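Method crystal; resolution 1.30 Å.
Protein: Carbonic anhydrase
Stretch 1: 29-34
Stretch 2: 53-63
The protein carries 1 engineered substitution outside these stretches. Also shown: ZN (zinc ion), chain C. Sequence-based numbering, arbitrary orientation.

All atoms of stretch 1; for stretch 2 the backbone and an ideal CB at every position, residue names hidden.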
# COMPACT_ATOMS: atom_id res chain seq x y z
N VAL A 29 4.30 -4.32 -12.89
CA VAL A 29 3.35 -3.20 -13.04
C VAL A 29 3.23 -2.52 -11.69
O VAL A 29 3.01 -3.23 -10.67
CB VAL A 29 1.99 -3.71 -13.55
CG1 VAL A 29 0.99 -2.60 -13.61
CG2 VAL A 29 2.15 -4.46 -14.89
N LEU A 30 3.33 -1.20 -11.66
CA LEU A 30 3.06 -0.45 -10.40
C LEU A 30 1.56 -0.33 -10.30
O LEU A 30 0.90 0.32 -11.14
CB LEU A 30 3.74 0.91 -10.45
CG LEU A 30 3.32 1.90 -9.36
CD1 LEU A 30 3.58 1.36 -7.95
CD2 LEU A 30 3.99 3.22 -9.55
N TRP A 31 1.00 -0.95 -9.27
CA TRP A 31 -0.46 -1.00 -9.00
C TRP A 31 -0.73 -0.06 -7.84
O TRP A 31 -0.24 -0.39 -6.72
CB TRP A 31 -0.90 -2.42 -8.70
CG TRP A 31 -2.38 -2.57 -8.62
CD1 TRP A 31 -3.22 -2.34 -7.57
CD2 TRP A 31 -3.21 -2.99 -9.70
NE1 TRP A 31 -4.51 -2.55 -7.95
CE2 TRP A 31 -4.54 -2.97 -9.24
CE3 TRP A 31 -2.97 -3.36 -11.02
CZ2 TRP A 31 -5.62 -3.32 -10.08
CZ3 TRP A 31 -4.02 -3.71 -11.83
CH2 TRP A 31 -5.32 -3.69 -11.36
N ILE A 32 -1.44 1.01 -8.01
CA ILE A 32 -1.79 2.00 -6.97
C ILE A 32 -3.23 1.80 -6.61
O ILE A 32 -4.10 2.04 -7.44
CB ILE A 32 -1.50 3.42 -7.42
CG1 ILE A 32 -0.02 3.58 -7.75
CG2 ILE A 32 -1.96 4.42 -6.38
CD1 ILE A 32 0.32 4.83 -8.53
N GLY A 33 -3.49 1.30 -5.42
CA GLY A 33 -4.82 1.00 -4.93
C GLY A 33 -5.04 1.71 -3.61
O GLY A 33 -4.18 2.39 -3.03
N CYS A 34 -6.25 1.55 -3.10
CA CYS A 34 -6.71 2.21 -1.84
C CYS A 34 -6.66 1.26 -0.65
O CYS A 34 -7.02 0.08 -0.72
CB CYS A 34 -8.12 2.73 -1.99
SG CYS A 34 -8.72 3.58 -0.50
N UNK A 53 3.74 -4.79 -8.33
CA UNK A 53 4.50 -3.98 -7.38
C UNK A 53 3.46 -3.01 -6.84
O UNK A 53 3.01 -2.12 -7.56
CB UNK A 53 5.70 -3.27 -8.01
N UNK A 54 3.03 -3.24 -5.61
CA UNK A 54 1.77 -2.65 -5.11
C UNK A 54 2.06 -1.49 -4.18
O UNK A 54 2.73 -1.72 -3.14
CB UNK A 54 0.92 -3.70 -4.38
N UNK A 55 1.48 -0.33 -4.44
CA UNK A 55 1.50 0.81 -3.52
C UNK A 55 0.06 1.03 -3.14
O UNK A 55 -0.80 1.32 -3.98
CB UNK A 55 2.13 2.06 -4.14
N UNK A 56 -0.26 0.82 -1.86
CA UNK A 56 -1.66 0.92 -1.40
C UNK A 56 -1.76 1.99 -0.35
O UNK A 56 -1.09 1.89 0.69
CB UNK A 56 -2.17 -0.41 -0.85
N UNK A 57 -2.57 3.01 -0.62
CA UNK A 57 -2.53 4.31 0.04
C UNK A 57 -3.91 4.84 0.29
O UNK A 57 -4.88 4.36 -0.30
CB UNK A 57 -1.73 5.32 -0.79
N UNK A 58 -3.99 5.94 1.01
CA UNK A 58 -5.29 6.59 1.23
C UNK A 58 -5.90 7.02 -0.10
O UNK A 58 -5.29 7.82 -0.81
CB UNK A 58 -5.14 7.80 2.16
N UNK A 59 -7.09 6.55 -0.40
CA UNK A 59 -7.83 7.02 -1.58
C UNK A 59 -7.20 6.65 -2.90
O UNK A 59 -7.60 7.24 -3.91
CB UNK A 59 -7.98 8.54 -1.52
N UNK A 60 -6.26 5.72 -2.95
CA UNK A 60 -5.52 5.39 -4.20
C UNK A 60 -5.03 6.68 -4.82
O UNK A 60 -5.11 6.88 -6.06
CB UNK A 60 -6.39 4.62 -5.19
N UNK A 61 -4.48 7.57 -4.01
CA UNK A 61 -3.92 8.85 -4.44
C UNK A 61 -2.41 8.84 -4.42
O UNK A 61 -1.79 8.06 -3.70
CB UNK A 61 -4.44 9.98 -3.55
N UNK A 62 -1.86 9.62 -5.32
CA UNK A 62 -0.44 10.02 -5.27
C UNK A 62 -0.42 11.53 -5.07
O UNK A 62 -1.00 12.31 -5.86
CB UNK A 62 0.32 9.61 -6.54
N UNK A 63 0.21 11.95 -4.00
CA UNK A 63 0.21 13.38 -3.58
C UNK A 63 1.66 13.85 -3.56
O UNK A 63 2.61 13.04 -3.79
CB UNK A 63 -0.44 13.57 -2.21
ZN ZN C . -10.93 3.24 -0.71

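Positions 53 to 57 run parallel to strand 29-34, with N-to-C directions 24° apart; from 53 to 56 the CA-to-CB bonds leave alternately on the two sheet faces, and at 57 the bond turns sideways.

At position 53, the backbone N lies 2.9 Å from Val29 O and the O lies 2.9 Å from Trp31 N; both are hydrogen bonds available to nearly any residue. The CB leaves on the face that carries Leu30 and Ile32, so an apolar side chain, branched or aromatic, would suit. The residue is Phe53, with chi1 t; its CD2 packs 3.9 Å from Leu30 CD1.

Position 54 turns to the face of Trp31. Its ideal CB has Trp31 O at 4.2 Å as its nearest neighbour in stretch 1, leaving the choice wide. Glu54 occupies it, extended through chi1 and chi2 (both t), and its carboxylate serves position 56 rather than stretch 1.

Position 55 returns to the Leu30 and Ile32 face. Its ideal CB is 4.1 Å from Leu30 CD1 and 4.5 Å from Ile32 CG1, which favours an apolar or aromatic start to the side chain. Tyr55 supplies a CB packed against both, while the far end of the ring leads away to a hydroxyl bonded elsewhere in the structure. Its N donates to Trp31 O (2.9 Å), and its O accepts from Gly33 N (3.1 Å).

Position 56 lies beside Gly33, whose lack of a side chain leaves space on the Trp31 face, and Cys34 O offers an acceptor. A long donor would suit, although smaller residues would also fit. Arg56 fills the space: its guanidinium lays one face over Gly33 CA, and NH1 donates to Cys34 O at 2.9 Å. An ideal CB on Gly33 would stand 2.5 Å from Arg56 NH1, a clash. Arg56 NE forms a salt bridge with Glu54 OE2 at 2.8 Å, steadying the head group.

At position 57, N reaches Gly33 O (3.0 Å) in the last rung of the backbone ladder, and the CB points sideways, its ideal CB 4.4 Å from Gly33 O, so stretch 1 leaves the choice fairly open and a small polar residue is one of several that would suit. Ser57, chi1 p, donates from Ser57 OG to the backbone O of position 61 at 3.1 Å.

Position 58 points away and is weakly constrained by stretch 1; it is Leu58. Position 59 has phi 66°, which by itself favours glycine, and its N is 3.4 Å from Cys34 SG, a zinc ligand (SG to ZN 2.2 Å). Gly59 is deposited.

Position 60 also has positive phi (49/44), a conformation accessible to asparagine, aspartate or glycine. Its ideal CB points toward stretch 1, 3.6 Å from Gly33 C, so a compact side chain is indicated. Asn60 places OD1 3.4 Å from Cys34 CB.

Position 61 points away, and Met61 makes no contact with stretch 1. At position 62 the ideal CB is 5.2 Å from Ile32 CD1, so a long, flexible apolar chain could close the gap: Met62, m at all three chi angles, brings CG to 3.7 Å from Ile32 CD1. Position 63 is out of reach and holds Val63.

Stretch 2 53-63: FEYRSLGNMMV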
# COMPACT_ATOMS: atom_id res chain seq x y z
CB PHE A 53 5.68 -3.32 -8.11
CG PHE A 53 6.53 -2.50 -7.19
CD1 PHE A 53 7.41 -3.11 -6.33
CD2 PHE A 53 6.44 -1.12 -7.21
CE1 PHE A 53 8.15 -2.34 -5.46
CE2 PHE A 53 7.18 -0.36 -6.30
CZ PHE A 53 8.03 -0.98 -5.44
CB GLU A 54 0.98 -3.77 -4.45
CG GLU A 54 -0.38 -3.35 -3.95
CD GLU A 54 -1.20 -4.48 -3.32
OE1 GLU A 54 -0.59 -5.51 -3.00
OE2 GLU A 54 -2.41 -4.28 -3.10
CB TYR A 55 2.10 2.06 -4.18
CG TYR A 55 2.20 3.23 -3.22
CD1 TYR A 55 2.96 3.10 -2.06
CD2 TYR A 55 1.48 4.39 -3.38
CE1 TYR A 55 3.03 4.09 -1.09
CE2 TYR A 55 1.55 5.40 -2.41
CZ TYR A 55 2.31 5.24 -1.27
OH TYR A 55 2.34 6.13 -0.21
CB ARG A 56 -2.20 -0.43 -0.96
CG ARG A 56 -3.70 -0.37 -0.71
CD ARG A 56 -4.27 -1.77 -0.68
NE ARG A 56 -4.20 -2.49 -1.96
CZ ARG A 56 -5.06 -2.42 -2.96
NH1 ARG A 56 -6.13 -1.67 -2.90
NH2 ARG A 56 -4.79 -3.11 -4.06
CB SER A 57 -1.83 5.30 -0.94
OG SER A 57 -2.57 5.52 -2.15
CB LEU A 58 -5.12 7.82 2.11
CG LEU A 58 -4.62 7.58 3.53
CD1 LEU A 58 -4.32 8.91 4.20
CD2 LEU A 58 -5.65 6.78 4.32
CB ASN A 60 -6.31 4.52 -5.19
CG ASN A 60 -7.72 4.95 -5.49
OD1 ASN A 60 -8.66 4.51 -4.81
ND2 ASN A 60 -7.93 5.71 -6.57
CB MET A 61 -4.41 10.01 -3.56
CG MET A 61 -5.92 10.17 -3.55
SD MET A 61 -6.27 11.69 -2.68
CE MET A 61 -8.04 11.48 -2.51
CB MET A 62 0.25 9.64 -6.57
CG MET A 62 0.19 8.17 -6.83
SD MET A 62 1.31 7.28 -5.78
CE MET A 62 2.73 7.43 -6.89
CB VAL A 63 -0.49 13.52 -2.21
CG1 VAL A 63 -1.92 12.99 -2.24
CG2 VAL A 63 0.30 12.87 -1.10
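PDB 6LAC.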